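Local atomic coordinates of phytanoyl-CoA dioxygenase (Streptomyces malaysiense, PDB entry 6ZYL), a protein that hydroxylates thioholgamide at a beta carbon as a non-heme monooxygenase and probably depends on iron and 2-oxoglutarate, as its relatives do. Residues A[137-151]-A[228-242]. Numbering follows the deposited sequence.
With TLA (L(+)-tartaric acid), chain B.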
ATOM      1  N   ASP A 137      10.770  11.799  -2.261  1.00 23.45           N
ATOM      2  CA  ASP A 137      12.194  11.856  -2.566  1.00 25.43           C
ATOM      3  C   ASP A 137      12.918  11.041  -1.507  1.00 22.37           C
ATOM      4  O   ASP A 137      12.883  11.390  -0.322  1.00 24.62           O
ATOM      5  CB  ASP A 137      12.687  13.304  -2.584  1.00 25.53           C
ATOM      6  CG  ASP A 137      14.167  13.424  -2.915  1.00 27.71           C
ATOM      7  OD1 ASP A 137      14.787  12.428  -3.349  1.00 25.16           O
ATOM      8  OD2 ASP A 137      14.709  14.536  -2.744  1.00 27.07           O
ATOM      9  N   GLY A 138      13.543   9.942  -1.926  1.00 27.46           N
ATOM     10  CA  GLY A 138      14.206   9.036  -1.011  1.00 26.27           C
ATOM     11  C   GLY A 138      13.563   7.675  -0.888  1.00 24.66           C
ATOM     12  O   GLY A 138      14.040   6.855  -0.094  1.00 22.60           O
ATOM     13  N   TYR A 139      12.488   7.407  -1.631  1.00 25.37           N
ATOM     14  CA  TYR A 139      11.935   6.061  -1.686  1.00 25.95           C
ATOM     15  C   TYR A 139      12.929   5.069  -2.270  1.00 25.93           C
ATOM     16  O   TYR A 139      12.778   3.858  -2.071  1.00 26.03           O
ATOM     17  CB  TYR A 139      10.658   6.058  -2.525  1.00 24.17           C
ATOM     18  CG  TYR A 139      10.903   6.434  -3.971  1.00 25.15           C
ATOM     19  CD1 TYR A 139      11.280   5.478  -4.905  1.00 29.40           C
ATOM     20  CD2 TYR A 139      10.770   7.749  -4.399  1.00 26.89           C
ATOM     21  CE1 TYR A 139      11.515   5.819  -6.223  1.00 33.31           C
ATOM     22  CE2 TYR A 139      11.000   8.099  -5.716  1.00 28.81           C
ATOM     23  CZ  TYR A 139      11.372   7.130  -6.623  1.00 34.27           C
ATOM     24  OH  TYR A 139      11.603   7.469  -7.936  1.00 34.50           O
ATOM     25  N   GLN A 140      13.932   5.560  -3.001  1.00 27.31           N
ATOM     26  CA  GLN A 140      14.882   4.672  -3.657  1.00 24.83           C
ATOM     27  C   GLN A 140      15.554   3.745  -2.654  1.00 27.19           C
ATOM     28  O   GLN A 140      15.752   2.557  -2.932  1.00 25.17           O
ATOM     29  CB  GLN A 140      15.916   5.504  -4.415  1.00 28.00           C
ATOM     30  CG  GLN A 140      15.332   6.288  -5.588  1.00 29.08           C
ATOM     31  CD  GLN A 140      14.753   7.638  -5.184  1.00 27.29           C
ATOM     32  OE1 GLN A 140      14.468   7.885  -4.013  1.00 26.87           O
ATOM     33  NE2 GLN A 140      14.567   8.515  -6.163  1.00 25.95           N
ATOM     34  N   GLN A 141      15.895   4.263  -1.473  1.00 24.43           N
ATOM     35  CA  GLN A 141      16.535   3.464  -0.444  1.00 26.51           C
ATOM     36  C   GLN A 141      15.708   3.307   0.824  1.00 25.81           C
ATOM     37  O   GLN A 141      16.030   2.434   1.639  1.00 23.18           O
ATOM     38  CB  GLN A 141      17.891   4.079  -0.055  1.00 27.85           C
ATOM     39  CG  GLN A 141      18.948   4.027  -1.143  1.00 34.94           C
ATOM     40  CD  GLN A 141      19.287   2.611  -1.559  1.00 39.26           C
ATOM     41  OE1 GLN A 141      19.387   1.712  -0.722  1.00 38.62           O
ATOM     42  NE2 GLN A 141      19.463   2.403  -2.857  1.00 44.11           N
ATOM     43  N   HIS A 142      14.656   4.106   1.017  1.00 23.69           N
ATOM     44  CA  HIS A 142      14.059   4.257   2.339  1.00 23.27           C
ATOM     45  C   HIS A 142      12.541   4.117   2.320  1.00 24.40           C
ATOM     46  O   HIS A 142      11.850   4.709   3.155  1.00 25.05           O
ATOM     47  CB  HIS A 142      14.451   5.606   2.942  1.00 23.13           C
ATOM     48  CG  HIS A 142      15.928   5.852   2.958  1.00 27.88           C
ATOM     49  ND1 HIS A 142      16.799   5.080   3.696  1.00 26.84           N
ATOM     50  CD2 HIS A 142      16.689   6.774   2.321  1.00 26.79           C
ATOM     51  CE1 HIS A 142      18.032   5.519   3.518  1.00 30.94           C
ATOM     52  NE2 HIS A 142      17.993   6.547   2.689  1.00 30.69           N
ATOM     53  N   ALA A 143      12.002   3.323   1.400  1.00 22.09           N
ATOM     54  CA  ALA A 143      10.567   3.093   1.375  1.00 22.97           C
ATOM     55  C   ALA A 143      10.278   1.704   0.826  1.00 23.91           C
ATOM     56  O   ALA A 143      11.081   1.120   0.096  1.00 20.06           O
ATOM     57  CB  ALA A 143       9.838   4.152   0.540  1.00 21.14           C
ATOM     58  N   ALA A 144       9.104   1.190   1.184  1.00 20.97           N
ATOM     59  CA  ALA A 144       8.635  -0.101   0.704  1.00 21.49           C
ATOM     60  C   ALA A 144       7.128  -0.158   0.897  1.00 21.67           C
ATOM     61  O   ALA A 144       6.601   0.388   1.870  1.00 20.18           O
ATOM     62  CB  ALA A 144       9.315  -1.258   1.445  1.00 22.09           C
ATOM     63  N   ARG A 145       6.442  -0.804  -0.040  1.00 20.89           N
ATOM     64  CA  ARG A 145       5.007  -1.029   0.058  1.00 22.07           C
ATOM     65  C   ARG A 145       4.764  -2.480   0.458  1.00 21.99           C
ATOM     66  O   ARG A 145       5.239  -3.401  -0.216  1.00 20.39           O
ATOM     67  CB  ARG A 145       4.303  -0.713  -1.261  1.00 21.26           C
ATOM     68  CG  ARG A 145       2.820  -1.051  -1.246  1.00 22.33           C
ATOM     69  CD  ARG A 145       2.087  -0.433  -2.427  1.00 23.08           C
ATOM     70  NE  ARG A 145       1.951   1.014  -2.288  1.00 24.28           N
ATOM     71  CZ  ARG A 145       1.211   1.775  -3.088  1.00 24.84           C
ATOM     72  NH1 ARG A 145       0.536   1.225  -4.086  1.00 24.44           N
ATOM     73  NH2 ARG A 145       1.145   3.083  -2.887  1.00 23.21           N
ATOM     74  N   VAL A 146       4.033  -2.676   1.551  1.00 21.85           N
ATOM     75  CA  VAL A 146       3.643  -4.002   2.017  1.00 22.42           C
ATOM     76  C   VAL A 146       2.247  -4.291   1.485  1.00 21.81           C
ATOM     77  O   VAL A 146       1.292  -3.571   1.798  1.00 21.67           O
ATOM     78  CB  VAL A 146       3.688  -4.096   3.550  1.00 21.54           C
ATOM     79  CG1 VAL A 146       3.207  -5.466   4.010  1.00 24.37           C
ATOM     80  CG2 VAL A 146       5.098  -3.817   4.052  1.00 21.49           C
ATOM     81  N   TRP A 147       2.131  -5.345   0.684  1.00 21.07           N
ATOM     82  CA  TRP A 147       0.909  -5.724  -0.023  1.00 19.37           C
ATOM     83  C   TRP A 147       0.356  -6.961   0.676  1.00 21.66           C
ATOM     84  O   TRP A 147       0.799  -8.083   0.412  1.00 20.44           O
ATOM     85  CB  TRP A 147       1.240  -5.984  -1.487  1.00 22.45           C
ATOM     86  CG  TRP A 147       0.102  -6.069  -2.447  1.00 21.63           C
ATOM     87  CD1 TRP A 147      -0.692  -5.048  -2.878  1.00 22.34           C
ATOM     88  CD2 TRP A 147      -0.333  -7.240  -3.144  1.00 22.30           C
ATOM     89  NE1 TRP A 147      -1.606  -5.515  -3.792  1.00 22.97           N
ATOM     90  CE2 TRP A 147      -1.408  -6.859  -3.970  1.00 22.98           C
ATOM     91  CE3 TRP A 147       0.078  -8.577  -3.143  1.00 20.50           C
ATOM     92  CZ2 TRP A 147      -2.078  -7.768  -4.788  1.00 22.57           C
ATOM     93  CZ3 TRP A 147      -0.589  -9.478  -3.957  1.00 18.46           C
ATOM     94  CH2 TRP A 147      -1.654  -9.069  -4.767  1.00 21.52           C
ATOM     95  N   VAL A 148      -0.603  -6.750   1.571  1.00 22.33           N
ATOM     96  CA  VAL A 148      -1.122  -7.813   2.425  1.00 22.00           C
ATOM     97  C   VAL A 148      -2.302  -8.481   1.734  1.00 22.07           C
ATOM     98  O   VAL A 148      -3.247  -7.809   1.303  1.00 20.92           O
ATOM     99  CB  VAL A 148      -1.534  -7.266   3.800  1.00 20.56           C
ATOM    100  CG1 VAL A 148      -2.059  -8.395   4.681  1.00 22.18           C
ATOM    101  CG2 VAL A 148      -0.371  -6.554   4.469  1.00 21.59           C
ATOM    102  N   ALA A 149      -2.259  -9.809   1.650  1.00 20.32           N
ATOM    103  CA  ALA A 149      -3.331 -10.591   1.045  1.00 22.43           C
ATOM    104  C   ALA A 149      -4.392 -10.879   2.102  1.00 22.43           C
ATOM    105  O   ALA A 149      -4.151 -11.641   3.044  1.00 20.69           O
ATOM    106  CB  ALA A 149      -2.787 -11.891   0.457  1.00 23.87           C
ATOM    107  N   LEU A 150      -5.567 -10.264   1.951  1.00 21.64           N
ATOM    108  CA  LEU A 150      -6.689 -10.587   2.824  1.00 22.48           C
ATOM    109  C   LEU A 150      -7.443 -11.810   2.321  1.00 24.37           C
ATOM    110  O   LEU A 150      -8.013 -12.555   3.126  1.00 23.26           O
ATOM    111  CB  LEU A 150      -7.630  -9.389   2.939  1.00 23.66           C
ATOM    112  CG  LEU A 150      -7.035  -8.138   3.589  1.00 23.47           C
ATOM    113  CD1 LEU A 150      -8.106  -7.065   3.764  1.00 26.32           C
ATOM    114  CD2 LEU A 150      -6.381  -8.459   4.924  1.00 21.85           C
ATOM    115  N   THR A 151      -7.470 -12.015   1.007  1.00 24.34           N
ATOM    116  CA  THR A 151      -7.827 -13.280   0.385  1.00 25.13           C
ATOM    117  C   THR A 151      -6.567 -13.918  -0.190  1.00 26.36           C
ATOM    118  O   THR A 151      -5.521 -13.275  -0.311  1.00 23.89           O
ATOM    119  CB  THR A 151      -8.858 -13.085  -0.735  1.00 24.95           C
ATOM    120  OG1 THR A 151      -8.307 -12.233  -1.747  1.00 23.05           O
ATOM    121  CG2 THR A 151     -10.143 -12.480  -0.198  1.00 26.36           C
ATOM    122  N   GLY A 228     -14.145 -12.287  -4.895  1.00 29.21           N
ATOM    123  CA  GLY A 228     -13.353 -11.078  -4.937  1.00 28.10           C
ATOM    124  C   GLY A 228     -11.974 -11.273  -4.337  1.00 25.22           C
ATOM    125  O   GLY A 228     -11.763 -12.093  -3.444  1.00 22.56           O
ATOM    126  N   ARG A 229     -11.022 -10.494  -4.844  1.00 26.14           N
ATOM    127  CA  ARG A 229      -9.635 -10.513  -4.392  1.00 25.84           C
ATOM    128  C   ARG A 229      -9.375  -9.240  -3.598  1.00 25.54           C
ATOM    129  O   ARG A 229      -9.519  -8.136  -4.133  1.00 24.57           O
ATOM    130  CB  ARG A 229      -8.689 -10.620  -5.587  1.00 22.97           C
ATOM    131  CG  ARG A 229      -7.220 -10.744  -5.240  1.00 23.91           C
ATOM    132  CD  ARG A 229      -6.383  -9.848  -6.145  1.00 27.48           C
ATOM    133  NE  ARG A 229      -6.392  -8.464  -5.681  1.00 26.15           N
ATOM    134  CZ  ARG A 229      -5.614  -7.502  -6.163  1.00 25.15           C
ATOM    135  NH1 ARG A 229      -4.754  -7.763  -7.136  1.00 29.27           N
ATOM    136  NH2 ARG A 229      -5.693  -6.275  -5.665  1.00 25.27           N
ATOM    137  N   PHE A 230      -9.001  -9.395  -2.329  1.00 24.19           N
ATOM    138  CA  PHE A 230      -8.849  -8.273  -1.408  1.00 23.71           C
ATOM    139  C   PHE A 230      -7.395  -8.169  -0.970  1.00 23.37           C
ATOM    140  O   PHE A 230      -6.849  -9.117  -0.398  1.00 22.94           O
ATOM    141  CB  PHE A 230      -9.744  -8.433  -0.173  1.00 25.72           C
ATOM    142  CG  PHE A 230     -11.201  -8.192  -0.432  1.00 24.64           C
ATOM    143  CD1 PHE A 230     -11.947  -9.105  -1.156  1.00 28.19           C
ATOM    144  CD2 PHE A 230     -11.830  -7.064   0.064  1.00 24.06           C
ATOM    145  CE1 PHE A 230     -13.289  -8.890  -1.394  1.00 31.46           C
ATOM    146  CE2 PHE A 230     -13.171  -6.840  -0.172  1.00 27.45           C
ATOM    147  CZ  PHE A 230     -13.904  -7.756  -0.902  1.00 30.06           C
ATOM    148  N   ASN A 231      -6.786  -7.009  -1.203  1.00 22.84           N
ATOM    149  CA  ASN A 231      -5.421  -6.750  -0.768  1.00 21.99           C
ATOM    150  C   ASN A 231      -5.349  -5.387  -0.094  1.00 21.01           C
ATOM    151  O   ASN A 231      -5.999  -4.430  -0.526  1.00 23.06           O
ATOM    152  CB  ASN A 231      -4.452  -6.825  -1.944  1.00 20.83           C
ATOM    153  CG  ASN A 231      -4.339  -8.231  -2.506  1.00 21.76           C
ATOM    154  OD1 ASN A 231      -5.162  -8.654  -3.318  1.00 23.06           O
ATOM    155  ND2 ASN A 231      -3.328  -8.968  -2.061  1.00 22.23           N
ATOM    156  N   PHE A 232      -4.565  -5.321   0.977  1.00 20.80           N
ATOM    157  CA  PHE A 232      -4.410  -4.135   1.811  1.00 20.08           C
ATOM    158  C   PHE A 232      -2.946  -3.723   1.735  1.00 20.39           C
ATOM    159  O   PHE A 232      -2.066  -4.457   2.200  1.00 19.78           O
ATOM    160  CB  PHE A 232      -4.851  -4.436   3.243  1.00 22.19           C
ATOM    161  CG  PHE A 232      -4.664  -3.298   4.197  1.00 20.14           C
ATOM    162  CD1 PHE A 232      -5.437  -2.153   4.098  1.00 21.43           C
ATOM    163  CD2 PHE A 232      -3.726  -3.382   5.210  1.00 20.87           C
ATOM    164  CE1 PHE A 232      -5.265  -1.107   4.985  1.00 23.31           C
ATOM    165  CE2 PHE A 232      -3.549  -2.341   6.100  1.00 23.34           C
ATOM    166  CZ  PHE A 232      -4.320  -1.203   5.988  1.00 21.30           C
ATOM    167  N   ALA A 233      -2.685  -2.564   1.136  1.00 19.08           N
ATOM    168  CA  ALA A 233      -1.331  -2.105   0.856  1.00 20.68           C
ATOM    169  C   ALA A 233      -0.931  -1.009   1.833  1.00 20.11           C
ATOM    170  O   ALA A 233      -1.716  -0.105   2.129  1.00 19.93           O
ATOM    171  CB  ALA A 233      -1.220  -1.586  -0.579  1.00 20.49           C
ATOM    172  N   ILE A 234       0.306  -1.089   2.318  1.00 21.24           N
ATOM    173  CA  ILE A 234       0.815  -0.185   3.340  1.00 19.63           C
ATOM    174  C   ILE A 234       2.140   0.378   2.855  1.00 20.89           C
ATOM    175  O   ILE A 234       3.070  -0.382   2.564  1.00 22.25           O
ATOM    176  CB  ILE A 234       1.011  -0.886   4.694  1.00 20.84           C
ATOM    177  CG1 ILE A 234      -0.176  -1.789   5.025  1.00 20.95           C
ATOM    178  CG2 ILE A 234       1.219   0.140   5.800  1.00 20.90           C
ATOM    179  CD1 ILE A 234       0.138  -2.823   6.101  1.00 20.02           C
ATOM    180  N   ASP A 235       2.232   1.701   2.779  1.00 21.31           N
ATOM    181  CA  ASP A 235       3.476   2.368   2.421  1.00 20.62           C
ATOM    182  C   ASP A 235       4.250   2.703   3.689  1.00 22.49           C
ATOM    183  O   ASP A 235       3.785   3.497   4.515  1.00 21.16           O
ATOM    184  CB  ASP A 235       3.203   3.632   1.613  1.00 21.61           C
ATOM    185  CG  ASP A 235       2.756   3.330   0.203  1.00 21.64           C
ATOM    186  OD1 ASP A 235       3.322   2.398  -0.407  1.00 21.79           O
ATOM    187  OD2 ASP A 235       1.835   4.012  -0.291  1.00 21.53           O
ATOM    188  N   TYR A 236       5.416   2.085   3.850  1.00 19.57           N
ATOM    189  CA  TYR A 236       6.313   2.367   4.959  1.00 18.86           C
ATOM    190  C   TYR A 236       7.478   3.211   4.461  1.00 21.42           C
ATOM    191  O   TYR A 236       8.014   2.970   3.375  1.00 20.58           O
ATOM    192  CB  TYR A 236       6.832   1.073   5.591  1.00 19.93           C
ATOM    193  CG  TYR A 236       5.780   0.318   6.375  1.00 19.00           C
ATOM    194  CD1 TYR A 236       5.527   0.619   7.707  1.00 19.51           C
ATOM    195  CD2 TYR A 236       5.038  -0.694   5.781  1.00 19.69           C
ATOM    196  CE1 TYR A 236       4.563  -0.069   8.428  1.00 18.73           C
ATOM    197  CE2 TYR A 236       4.072  -1.388   6.491  1.00 19.17           C
ATOM    198  CZ  TYR A 236       3.841  -1.071   7.814  1.00 18.60           C
ATOM    199  OH  TYR A 236       2.882  -1.759   8.523  1.00 22.55           O
ATOM    200  N   ILE A 237       7.855   4.210   5.258  1.00 22.79           N
ATOM    201  CA  ILE A 237       8.975   5.087   4.948  1.00 22.75           C
ATOM    202  C   ILE A 237       9.801   5.272   6.213  1.00 23.77           C
ATOM    203  O   ILE A 237       9.345   4.996   7.324  1.00 22.91           O
ATOM    204  CB  ILE A 237       8.522   6.466   4.413  1.00 21.81           C
ATOM    205  CG1 ILE A 237       7.712   7.210   5.480  1.00 22.51           C
ATOM    206  CG2 ILE A 237       7.710   6.315   3.140  1.00 22.05           C
ATOM    207  CD1 ILE A 237       7.368   8.648   5.112  1.00 23.32           C
ATOM    208  N   THR A 238      11.022   5.745   6.032  1.00 24.26           N
ATOM    209  CA  THR A 238      11.855   6.227   7.120  1.00 25.48           C
ATOM    210  C   THR A 238      11.875   7.747   7.118  1.00 27.11           C
ATOM    211  O   THR A 238      11.432   8.390   6.161  1.00 24.00           O
ATOM    212  CB  THR A 238      13.281   5.688   6.983  1.00 25.09           C
ATOM    213  OG1 THR A 238      14.012   6.508   6.063  1.00 22.03           O
ATOM    214  CG2 THR A 238      13.274   4.247   6.501  1.00 24.93           C
ATOM    215  N   PRO A 239      12.396   8.366   8.182  1.00 26.62           N
ATOM    216  CA  PRO A 239      12.492   9.837   8.202  1.00 25.02           C
ATOM    217  C   PRO A 239      13.446  10.406   7.161  1.00 26.97           C
ATOM    218  O   PRO A 239      13.532  11.635   7.035  1.00 29.51           O
ATOM    219  CB  PRO A 239      12.978  10.148   9.627  1.00 31.35           C
ATOM    220  CG  PRO A 239      12.701   8.895  10.429  1.00 30.94           C
ATOM    221  CD  PRO A 239      12.833   7.756   9.450  1.00 26.69           C
ATOM    222  N   ARG A 240      14.171   9.565   6.422  1.00 26.76           N
ATOM    223  CA  ARG A 240      15.009  10.047   5.333  1.00 28.86           C
ATOM    224  C   ARG A 240      14.225  10.270   4.047  1.00 33.49           C
ATOM    225  O   ARG A 240      14.769  10.846   3.099  1.00 34.83           O
ATOM    226  CB  ARG A 240      16.157   9.066   5.076  1.00 30.57           C
ATOM    227  CG  ARG A 240      17.174   9.003   6.208  1.00 34.77           C
ATOM    228  CD  ARG A 240      18.467   8.314   5.777  1.00 50.92           C
ATOM    229  NE  ARG A 240      19.104   8.982   4.644  1.00 60.04           N
ATOM    230  CZ  ARG A 240      20.165   9.776   4.736  1.00 62.17           C
ATOM    231  NH1 ARG A 240      20.729  10.009   5.914  1.00 67.08           N
ATOM    232  NH2 ARG A 240      20.667  10.337   3.645  1.00 57.13           N
ATOM    233  N   VAL A 241      12.974   9.822   3.986  1.00 29.48           N
ATOM    234  CA  VAL A 241      12.091  10.166   2.879  1.00 26.41           C
ATOM    235  C   VAL A 241      11.522  11.554   3.133  1.00 26.91           C
ATOM    236  O   VAL A 241      11.156  11.892   4.264  1.00 27.96           O
ATOM    237  CB  VAL A 241      10.972   9.121   2.727  1.00 27.36           C
ATOM    238  CG1 VAL A 241      10.045   9.501   1.579  1.00 26.50           C
ATOM    239  CG2 VAL A 241      11.562   7.733   2.510  1.00 25.97           C
ATOM    240  N   SER A 242      11.450  12.369   2.087  1.00 28.62           N
ATOM    241  CA  SER A 242      10.911  13.712   2.207  1.00 30.57           C
ATOM    242  C   SER A 242       9.951  13.994   1.057  1.00 29.06           C
ATOM    243  O   SER A 242      10.155  13.507  -0.058  1.00 27.36           O
ATOM    244  CB  SER A 242      12.029  14.763   2.207  1.00 29.62           C
ATOM    245  OG  SER A 242      12.658  14.844   0.942  1.00 36.83           O
TER
HETATM  246  O1  TLA B 301      -1.354  -1.352  -9.522  1.00 34.75           O
HETATM  247  O11 TLA B 301      -2.663  -0.167  -8.240  1.00 35.63           O
HETATM  248  C1  TLA B 301      -2.328  -1.277  -8.730  1.00 36.08           C
HETATM  249  C2  TLA B 301      -3.095  -2.541  -8.354  1.00 31.06           C
HETATM  250  O2  TLA B 301      -4.247  -2.196  -7.638  1.00 27.63           O
HETATM  251  C3  TLA B 301      -2.186  -3.413  -7.488  1.00 26.81           C
HETATM  252  O3  TLA B 301      -1.801  -2.697  -6.349  1.00 25.45           O
HETATM  253  C4  TLA B 301      -2.961  -4.665  -7.093  1.00 28.48           C
HETATM  254  O4  TLA B 301      -3.259  -5.519  -7.970  1.00 26.51           O
HETATM  255  O41 TLA B 301      -3.304  -4.833  -5.894  1.00 25.91           O
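R145 and D235 sit on two neighbouring antiparallel strands, 143-149 and 229-237, as a non-hydrogen-bonded pair. These belong to the main sheet of the double-stranded beta-helix (jelly-roll) fold of the PhyH family. Strand 209-212 flanks one of them and strand 107-117 the other. R145 can be followed outward. Its CB lies 3.4 Å from D235 OD1, and CG runs on beside the same oxygen. CD passes A233 CB at 4.0 Å. The chain then bends at chi3 (-72°), which turns NE back to D235 OD1 at 2.7 Å. That bond is nearly straight (173°) and lies in the guanidinium plane. NH2 reaches D235 OD2 at 2.8 Å, on its syn lone pair. The grip is side-on, one nitrogen to each oxygen, and S111 OG also bonds D235 OD2. NH1 makes a long, weak ion pair with D130. An alanine here would remove both bonds and is likely to leave the buried D235 carboxylate without its countercharge.

On the same face of the sheet, the N231 amide stacks on the W147 indole. The two planes are 9° apart, and N231 ND2 sits 3.2 Å from W147 CH2. R229 stands at the indole edge. A tartrate, probably from the crystallisation liquor, is held by W147, R229 and S220. On the other face, V146 CG2 packs against Y236 CD2, and helix 93-103 covers both residues. Beyond the strands, R240 lays its CB over the H142 ring. At the opposite end, F230 N donates to T151 OG1 at 3.0 Å, while F230 O accepts from both L150 N and T151 N.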